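Arginase (Thermus thermophilus, PDB 2EF5) probably hydrolyses L-arginine to L-ornithine and urea, using two manganese ions bound in each subunit. Local coordinates at residues A4-P9 with E78-L83; A29-Q34 with I90-D95; M137-L142 with V162-V167. All coordinates share one frame; numbering follows the deposited sequence.

Overall arrangement
From the N terminus, the chain lays down strand 2-8, which carries most of 4-9, then reaches 29-34 on helix 31-37. Contact 1 closes when helix 66-81 returns to strand 2-8, and contact 2 closes shortly after, when strand 87-93 meets 29-34. The two loops therefore cross rather than nest. They also touch: strands 2-8 and 87-93 are neighbours in the central parallel sheet, while the two helices lie on opposite faces of it. Contact 3 follows in series, joining helix 138-142 to strand 162-167 and closing a loop of 19 residues that holds helix 148-154. Its centre is about 21 Å from the centres of the other two, farther across the same sheet.

Contact 1: residues A4-P9 with E78-L83; sequences AVVGVP and ERLAAL. With LYS (lysine), chain K.
Two pairs of aliphatic side chains join strand 2-8 to the C-terminal end of helix 66-81: Ala4 meets Leu83, and Val6 meets Leu80. The alternating strand turns Ala4 and Val6 toward the helix, whereas Val5 points away to the other face of the sheet.

At Ala4, the two branches of Leu83 bracket the single methyl. CD1 of Leu83 lies 4.1 Å from CB of Ala4, and CD2 of Leu83 is little farther from that same CB, at 4.3 Å, so the leucine comes down with its forked end over the small residue. The N of Leu83 is bonded to Leu80 O at 3.1 Å.

Leu80 arrives differently. Its CB is not aimed at the strand, but CD2, the branch that folds back while CD1 runs on extended, swings over to CG1 of Val6 at 4.2 Å. Val6 offers that methyl because its chi1 of 60° sets CG1 beside both its backbone N and its carbonyl carbon. CD2 of Leu80 also rests on CD1 of Leu83, 4.0 Å away, so the two leucines form one continuous apolar surface above the strand. Leu76 of the same helix and Val48 extend the cover over Val6.

Past Val8, Pro9 borders the pocket of a bound lysine together with Asp20, Met21 and Ser24; the modelled approach of its CB to the lysine NZ, 3.1 Å, is too short for normal packing and is doubtful.

No hydrogen bond spans the two segments. Backbone groups of Ala4 and Val5 pair instead with strands 87-93 and 41-47, so the helix is held to the sheet here by methyl packing and exclusion of water, without directional bonds.

Contact 2: residues A29-Q34 with I90-D95; sequences ARLLEQ and IVLGGD
Helix-on-sheet packing in the α/β arginase fold brings Leu31, in the first turn of helix 31-37, onto Leu92 and Ile90 of strand 87-93. Leu31 and Leu92 reach toward each other tip to tip, their CD2 methyls 3.6 Å apart. Leu31 gets there with CG anti to its backbone N (chi1 160°) and CD2 as the extended branch, whereas Leu92 presents the branch that folds back.

The same CD2 of Leu31 lies more loosely against CG2 of Ile90, at 4.4 Å, so one methyl serves two residues that point to the same face of the strand. Val278 of helix 272-284 also touches Leu31, and Leu260 of the adjoining strand lies against both Ile90 and Leu92.

Just before the helix, Arg30 adopts positive phi and psi at the N-cap position, a kink that separates helix 22-28 from helix 31-37. Across this break the amide of Gln34 folds back, and its NE2 makes weak hydrogen bonds to Ala29 O (3.0 Å) and Arg30 O.

Leucine and isoleucine methyls meeting between a helix of the outer layer and a strand of the central parallel sheet are the usual layer contact of a three-layer α/β/α sandwich.

Contact 3: residues M137-L142 with V162-V167; sequences MPLAVL and VVLVGV
Helix 138-142 passes over strand 162-167 with Leu139 nearest Val162, their CA atoms 8.9 Å apart, and no backbone hydrogen bond joins them. This is an α/β layer contact on one side of the parallel sheet of the arginase fold, close to the manganese site: the side chain of Leu139 is about 4 Å from that of Asp122 and about 8 Å from a bound manganese ion.

Leu139 alone carries the helix side. CG anti to the backbone N (chi1 -173°) carries the side chain toward the strand, with CD2 as the extended branch. That methyl meets Val162, whose CB is directed at the helix, and Leu164, two residues on, which reaches it only with the end of its side chain. It comes 3.7 Å from CD2 of Leu164 and 3.9 Å from CG1 of Val162, each a tip-to-tip approach. In Leu164 it is the folded-back CD2 that makes the touch, while CD1 runs on extended.

Trp116 and Phe123 add apolar cover to Leu139, next to Asp122, a ligand of one manganese ion. The second branch adds a further touch, CD1 of Leu139 standing 4.0 Å from CG1 of Val162.

Contact 1: residues A4-P9 with E78-L83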
loop_
_atom_site.group_PDB
_atom_site.type_symbol
_atom_site.label_atom_id
_atom_site.label_comp_id
_atom_site.label_asym_id
_atom_site.label_seq_id
_atom_site.Cartn_x
_atom_site.Cartn_y
_atom_site.Cartn_z
ATOM N N ALA A 4 -44.331 22.448 1.729
ATOM C CA ALA A 4 -44.474 23.489 0.725
ATOM C C ALA A 4 -43.639 23.082 -0.486
ATOM O O ALA A 4 -42.461 22.757 -0.354
ATOM C CB ALA A 4 -43.994 24.833 1.267
ATOM N N VAL A 5 -44.265 23.090 -1.655
ATOM C CA VAL A 5 -43.594 22.729 -2.901
ATOM C C VAL A 5 -43.420 23.953 -3.790
ATOM O O VAL A 5 -44.382 24.671 -4.067
ATOM C CB VAL A 5 -44.413 21.692 -3.694
ATOM C CG1 VAL A 5 -43.750 21.413 -5.031
ATOM C CG2 VAL A 5 -44.552 20.407 -2.889
ATOM N N VAL A 6 -42.194 24.194 -4.233
ATOM C CA VAL A 6 -41.930 25.321 -5.117
ATOM C C VAL A 6 -41.059 24.859 -6.279
ATOM O O VAL A 6 -40.121 24.081 -6.093
ATOM C CB VAL A 6 -41.227 26.473 -4.377
ATOM C CG1 VAL A 6 -39.901 26.008 -3.819
ATOM C CG2 VAL A 6 -41.018 27.636 -5.325
ATOM N N GLY A 7 -41.378 25.330 -7.478
ATOM C CA GLY A 7 -40.607 24.934 -8.643
ATOM C C GLY A 7 -39.683 26.016 -9.163
ATOM O O GLY A 7 -39.925 27.212 -8.984
ATOM N N VAL A 8 -38.603 25.582 -9.797
ATOM C CA VAL A 8 -37.630 26.488 -10.387
ATOM C C VAL A 8 -37.345 25.952 -11.792
ATOM O O VAL A 8 -36.433 25.154 -11.990
ATOM C CB VAL A 8 -36.318 26.526 -9.571
ATOM C CG1 VAL A 8 -35.394 27.608 -10.111
ATOM C CG2 VAL A 8 -36.624 26.783 -8.112
ATOM N N PRO A 9 -38.146 26.375 -12.785
ATOM C CA PRO A 9 -37.981 25.931 -14.170
ATOM C C PRO A 9 -36.777 26.603 -14.813
ATOM O O PRO A 9 -36.902 27.333 -15.793
ATOM C CB PRO A 9 -39.295 26.347 -14.809
ATOM C CG PRO A 9 -39.584 27.635 -14.115
ATOM C CD PRO A 9 -39.283 27.307 -12.669
ATOM N N GLU A 78 -35.053 33.757 -0.643
ATOM C CA GLU A 78 -35.949 34.616 0.125
ATOM C C GLU A 78 -37.305 33.974 0.363
ATOM O O GLU A 78 -37.888 34.114 1.441
ATOM C CB GLU A 78 -36.132 35.949 -0.597
ATOM C CG GLU A 78 -34.820 36.620 -0.945
ATOM C CD GLU A 78 -35.007 37.924 -1.685
ATOM O OE1 GLU A 78 -35.778 37.951 -2.671
ATOM O OE2 GLU A 78 -34.372 38.921 -1.284
ATOM N N ARG A 79 -37.808 33.275 -0.651
ATOM C CA ARG A 79 -39.098 32.609 -0.546
ATOM C C ARG A 79 -39.080 31.527 0.527
ATOM O O ARG A 79 -40.031 31.390 1.291
ATOM C CB ARG A 79 -39.487 31.995 -1.893
ATOM C CG ARG A 79 -40.849 31.330 -1.881
ATOM C CD ARG A 79 -41.979 32.345 -1.942
ATOM N NE ARG A 79 -43.205 31.823 -1.344
ATOM C CZ ARG A 79 -44.429 32.121 -1.766
ATOM N NH1 ARG A 79 -44.594 32.937 -2.801
ATOM N NH2 ARG A 79 -45.491 31.613 -1.152
ATOM N N LEU A 80 -37.993 30.764 0.583
ATOM C CA LEU A 80 -37.865 29.694 1.566
ATOM C C LEU A 80 -37.595 30.234 2.974
ATOM O O LEU A 80 -38.131 29.723 3.960
ATOM C CB LEU A 80 -36.746 28.726 1.155
ATOM C CG LEU A 80 -36.936 27.925 -0.143
ATOM C CD1 LEU A 80 -35.751 26.991 -0.339
ATOM C CD2 LEU A 80 -38.227 27.125 -0.082
ATOM N N ALA A 81 -36.766 31.268 3.067
ATOM C CA ALA A 81 -36.433 31.855 4.360
ATOM C C ALA A 81 -37.672 32.468 5.001
ATOM O O ALA A 81 -37.773 32.552 6.223
ATOM C CB ALA A 81 -35.352 32.920 4.194
ATOM N N ALA A 82 -38.617 32.886 4.170
ATOM C CA ALA A 82 -39.839 33.503 4.662
ATOM C C ALA A 82 -40.900 32.502 5.115
ATOM O O ALA A 82 -41.896 32.893 5.727
ATOM C CB ALA A 82 -40.418 34.425 3.593
ATOM N N LEU A 83 -40.703 31.221 4.820
ATOM C CA LEU A 83 -41.676 30.208 5.221
ATOM C C LEU A 83 -41.769 30.071 6.735
ATOM O O LEU A 83 -40.771 30.195 7.436
ATOM C CB LEU A 83 -41.307 28.836 4.632
ATOM C CG LEU A 83 -41.568 28.594 3.141
ATOM C CD1 LEU A 83 -41.046 27.226 2.741
ATOM C CD2 LEU A 83 -43.057 28.687 2.863
HETATM N N LYS K . -46.668 22.781 -18.137
HETATM C CA LYS K . -45.649 23.893 -17.540
HETATM C C LYS K . -46.212 25.331 -18.131
HETATM O O LYS K . -46.575 26.180 -17.297
HETATM C CB LYS K . -44.235 23.430 -18.131
HETATM C CG LYS K . -42.653 23.602 -17.627
HETATM C CD LYS K . -41.395 23.712 -18.516
HETATM C CE LYS K . -40.323 24.751 -17.725
HETATM N NZ LYS K . -40.165 26.433 -17.800
HETATM O OXT LYS K . -46.293 25.730 -19.338
#

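Contact 2: residues A29-Q34 with I90-D95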
loop_
_atom_site.group_PDB
_atom_site.type_symbol
_atom_site.label_atom_id
_atom_site.label_comp_id
_atom_site.label_asym_id
_atom_site.label_seq_id
_atom_site.Cartn_x
_atom_site.Cartn_y
_atom_site.Cartn_z
ATOM N N ALA A 29 -46.334 13.883 -12.022
ATOM C CA ALA A 29 -46.131 12.562 -11.429
ATOM C C ALA A 29 -46.911 12.476 -10.099
ATOM O O ALA A 29 -46.726 11.548 -9.310
ATOM C CB ALA A 29 -44.652 12.314 -11.195
ATOM N N ARG A 30 -47.774 13.463 -9.866
ATOM C CA ARG A 30 -48.620 13.529 -8.672
ATOM C C ARG A 30 -47.871 13.562 -7.339
ATOM O O ARG A 30 -48.273 12.925 -6.371
ATOM C CB ARG A 30 -49.618 12.363 -8.683
ATOM C CG ARG A 30 -50.417 12.276 -9.978
ATOM C CD ARG A 30 -51.421 11.139 -9.960
ATOM N NE ARG A 30 -52.458 11.348 -8.951
ATOM C CZ ARG A 30 -52.551 10.667 -7.812
ATOM N NH1 ARG A 30 -51.667 9.717 -7.524
ATOM N NH2 ARG A 30 -53.526 10.947 -6.953
ATOM N N LEU A 31 -46.779 14.310 -7.292
ATOM C CA LEU A 31 -45.999 14.430 -6.069
ATOM C C LEU A 31 -46.895 14.934 -4.942
ATOM O O LEU A 31 -46.887 14.426 -3.825
ATOM C CB LEU A 31 -44.855 15.430 -6.276
ATOM C CG LEU A 31 -44.235 16.025 -5.004
ATOM C CD1 LEU A 31 -43.514 14.932 -4.227
ATOM C CD2 LEU A 31 -43.279 17.156 -5.378
ATOM N N LEU A 32 -47.675 15.948 -5.269
ATOM C CA LEU A 32 -48.566 16.593 -4.327
ATOM C C LEU A 32 -49.692 15.703 -3.801
ATOM O O LEU A 32 -49.899 15.602 -2.594
ATOM C CB LEU A 32 -49.128 17.832 -5.000
ATOM C CG LEU A 32 -49.333 19.028 -4.089
ATOM C CD1 LEU A 32 -49.079 20.304 -4.879
ATOM C CD2 LEU A 32 -50.738 18.984 -3.500
ATOM N N GLU A 33 -50.420 15.066 -4.703
ATOM C CA GLU A 33 -51.510 14.189 -4.302
ATOM C C GLU A 33 -50.984 13.059 -3.411
ATOM O O GLU A 33 -51.606 12.706 -2.408
ATOM C CB GLU A 33 -52.195 13.593 -5.536
ATOM C CG GLU A 33 -52.869 14.600 -6.469
ATOM C CD GLU A 33 -51.902 15.605 -7.102
ATOM O OE1 GLU A 33 -50.688 15.324 -7.188
ATOM O OE2 GLU A 33 -52.372 16.679 -7.536
ATOM N N GLN A 34 -49.830 12.498 -3.767
ATOM C CA GLN A 34 -49.267 11.402 -2.988
ATOM C C GLN A 34 -48.745 11.853 -1.630
ATOM O O GLN A 34 -48.757 11.081 -0.674
ATOM C CB GLN A 34 -48.174 10.680 -3.784
ATOM C CG GLN A 34 -48.690 10.078 -5.094
ATOM C CD GLN A 34 -47.655 9.226 -5.799
ATOM O OE1 GLN A 34 -47.351 8.119 -5.368
ATOM N NE2 GLN A 34 -47.105 9.744 -6.888
ATOM N N ILE A 90 -39.895 21.497 -0.439
ATOM C CA ILE A 90 -39.429 20.609 -1.493
ATOM C C ILE A 90 -39.321 21.489 -2.726
ATOM O O ILE A 90 -40.316 22.057 -3.185
ATOM C CB ILE A 90 -40.421 19.481 -1.809
ATOM C CG1 ILE A 90 -40.600 18.572 -0.592
ATOM C CG2 ILE A 90 -39.903 18.675 -3.005
ATOM C CD1 ILE A 90 -41.609 17.455 -0.817
ATOM N N VAL A 91 -38.112 21.607 -3.257
ATOM C CA VAL A 91 -37.887 22.430 -4.429
ATOM C C VAL A 91 -37.732 21.548 -5.663
ATOM O O VAL A 91 -36.872 20.680 -5.709
ATOM C CB VAL A 91 -36.622 23.296 -4.246
ATOM C CG1 VAL A 91 -36.451 24.226 -5.438
ATOM C CG2 VAL A 91 -36.724 24.088 -2.939
ATOM N N LEU A 92 -38.588 21.784 -6.651
ATOM C CA LEU A 92 -38.584 21.037 -7.899
ATOM C C LEU A 92 -37.743 21.822 -8.862
ATOM O O LEU A 92 -37.957 23.016 -9.066
ATOM C CB LEU A 92 -39.994 20.921 -8.467
ATOM C CG LEU A 92 -41.081 20.527 -7.470
ATOM C CD1 LEU A 92 -42.417 20.451 -8.192
ATOM C CD2 LEU A 92 -40.740 19.190 -6.820
ATOM N N GLY A 93 -36.788 21.172 -9.492
ATOM C CA GLY A 93 -35.992 21.972 -10.377
ATOM C C GLY A 93 -35.646 21.506 -11.752
ATOM O O GLY A 93 -36.077 20.462 -12.253
ATOM N N GLY A 94 -34.881 22.396 -12.364
ATOM C CA GLY A 94 -34.318 22.188 -13.660
ATOM C C GLY A 94 -32.897 22.077 -13.150
ATOM O O GLY A 94 -32.600 21.149 -12.390
ATOM N N ASP A 95 -32.051 23.043 -13.497
ATOM C CA ASP A 95 -30.650 23.051 -13.087
ATOM C C ASP A 95 -30.418 22.881 -11.599
ATOM O O ASP A 95 -31.135 23.451 -10.780
ATOM C CB ASP A 95 -29.970 24.366 -13.488
ATOM C CG ASP A 95 -30.043 24.639 -14.968
ATOM O OD1 ASP A 95 -29.916 23.678 -15.753
ATOM O OD2 ASP A 95 -30.208 25.821 -15.341
#

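Contact 3: residues M137-L142 with V162-V167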
loop_
_atom_site.group_PDB
_atom_site.type_symbol
_atom_site.label_atom_id
_atom_site.label_comp_id
_atom_site.label_asym_id
_atom_site.label_seq_id
_atom_site.Cartn_x
_atom_site.Cartn_y
_atom_site.Cartn_z
ATOM N N MET A 137 -21.272 23.942 -10.365
ATOM C CA MET A 137 -20.553 24.586 -9.262
ATOM C C MET A 137 -21.375 24.900 -7.996
ATOM O O MET A 137 -20.816 25.394 -7.019
ATOM C CB MET A 137 -19.945 25.917 -9.735
ATOM C CG MET A 137 -19.611 26.010 -11.213
ATOM S SD MET A 137 -19.084 27.685 -11.684
ATOM C CE MET A 137 -17.883 27.309 -12.959
ATOM N N PRO A 138 -22.687 24.593 -7.979
ATOM C CA PRO A 138 -23.469 24.917 -6.778
ATOM C C PRO A 138 -22.978 24.446 -5.414
ATOM O O PRO A 138 -23.050 25.200 -4.444
ATOM C CB PRO A 138 -24.859 24.378 -7.115
ATOM C CG PRO A 138 -24.556 23.196 -7.961
ATOM C CD PRO A 138 -23.474 23.728 -8.879
ATOM N N LEU A 139 -22.504 23.206 -5.321
ATOM C CA LEU A 139 -22.042 22.703 -4.034
ATOM C C LEU A 139 -20.784 23.436 -3.595
ATOM O O LEU A 139 -20.587 23.678 -2.412
ATOM C CB LEU A 139 -21.783 21.193 -4.092
ATOM C CG LEU A 139 -21.460 20.520 -2.745
ATOM C CD1 LEU A 139 -22.515 20.885 -1.709
ATOM C CD2 LEU A 139 -21.407 19.010 -2.924
ATOM N N ALA A 140 -19.929 23.782 -4.550
ATOM C CA ALA A 140 -18.708 24.516 -4.229
ATOM C C ALA A 140 -19.140 25.866 -3.668
ATOM O O ALA A 140 -18.739 26.248 -2.573
ATOM C CB ALA A 140 -17.863 24.707 -5.478
ATOM N N VAL A 141 -19.979 26.573 -4.418
ATOM C CA VAL A 141 -20.483 27.876 -3.996
ATOM C C VAL A 141 -21.059 27.799 -2.582
ATOM O O VAL A 141 -20.700 28.592 -1.710
ATOM C CB VAL A 141 -21.588 28.382 -4.955
ATOM C CG1 VAL A 141 -22.234 29.641 -4.396
ATOM C CG2 VAL A 141 -20.995 28.660 -6.322
ATOM N N LEU A 142 -21.959 26.849 -2.355
ATOM C CA LEU A 142 -22.565 26.690 -1.038
ATOM C C LEU A 142 -21.491 26.500 0.021
ATOM O O LEU A 142 -21.674 26.883 1.178
ATOM C CB LEU A 142 -23.512 25.487 -1.022
ATOM C CG LEU A 142 -24.851 25.683 -1.734
ATOM C CD1 LEU A 142 -25.532 24.333 -1.929
ATOM C CD2 LEU A 142 -25.743 26.619 -0.911
ATOM N N VAL A 162 -20.839 18.385 4.755
ATOM C CA VAL A 162 -21.325 17.958 3.446
ATOM C C VAL A 162 -20.910 16.516 3.163
ATOM O O VAL A 162 -19.797 16.107 3.472
ATOM C CB VAL A 162 -20.762 18.844 2.305
ATOM C CG1 VAL A 162 -21.152 18.254 0.934
ATOM C CG2 VAL A 162 -21.292 20.272 2.434
ATOM N N VAL A 163 -21.821 15.742 2.586
ATOM C CA VAL A 163 -21.528 14.359 2.228
ATOM C C VAL A 163 -22.104 14.112 0.842
ATOM O O VAL A 163 -23.267 14.414 0.590
ATOM C CB VAL A 163 -22.160 13.337 3.220
ATOM C CG1 VAL A 163 -21.805 11.923 2.795
ATOM C CG2 VAL A 163 -21.657 13.581 4.645
ATOM N N LEU A 164 -21.269 13.592 -0.053
ATOM C CA LEU A 164 -21.672 13.280 -1.417
ATOM C C LEU A 164 -21.900 11.774 -1.481
ATOM O O LEU A 164 -21.093 11.006 -0.957
ATOM C CB LEU A 164 -20.567 13.670 -2.402
ATOM C CG LEU A 164 -20.451 15.139 -2.810
ATOM C CD1 LEU A 164 -19.093 15.417 -3.461
ATOM C CD2 LEU A 164 -21.580 15.457 -3.786
ATOM N N VAL A 165 -22.986 11.357 -2.126
ATOM C CA VAL A 165 -23.300 9.937 -2.242
ATOM C C VAL A 165 -23.688 9.580 -3.668
ATOM O O VAL A 165 -24.549 10.230 -4.263
ATOM C CB VAL A 165 -24.482 9.541 -1.306
ATOM C CG1 VAL A 165 -24.749 8.034 -1.399
ATOM C CG2 VAL A 165 -24.181 9.946 0.136
ATOM N N GLY A 166 -23.044 8.548 -4.208
ATOM C CA GLY A 166 -23.347 8.084 -5.550
ATOM C C GLY A 166 -22.494 8.650 -6.669
ATOM O O GLY A 166 -22.743 8.360 -7.835
ATOM N N VAL A 167 -21.482 9.442 -6.324
ATOM C CA VAL A 167 -20.630 10.060 -7.333
ATOM C C VAL A 167 -19.886 9.055 -8.204
ATOM O O VAL A 167 -19.339 8.070 -7.706
ATOM C CB VAL A 167 -19.611 11.023 -6.673
ATOM C CG1 VAL A 167 -18.647 11.551 -7.702
ATOM C CG2 VAL A 167 -20.353 12.173 -6.014
#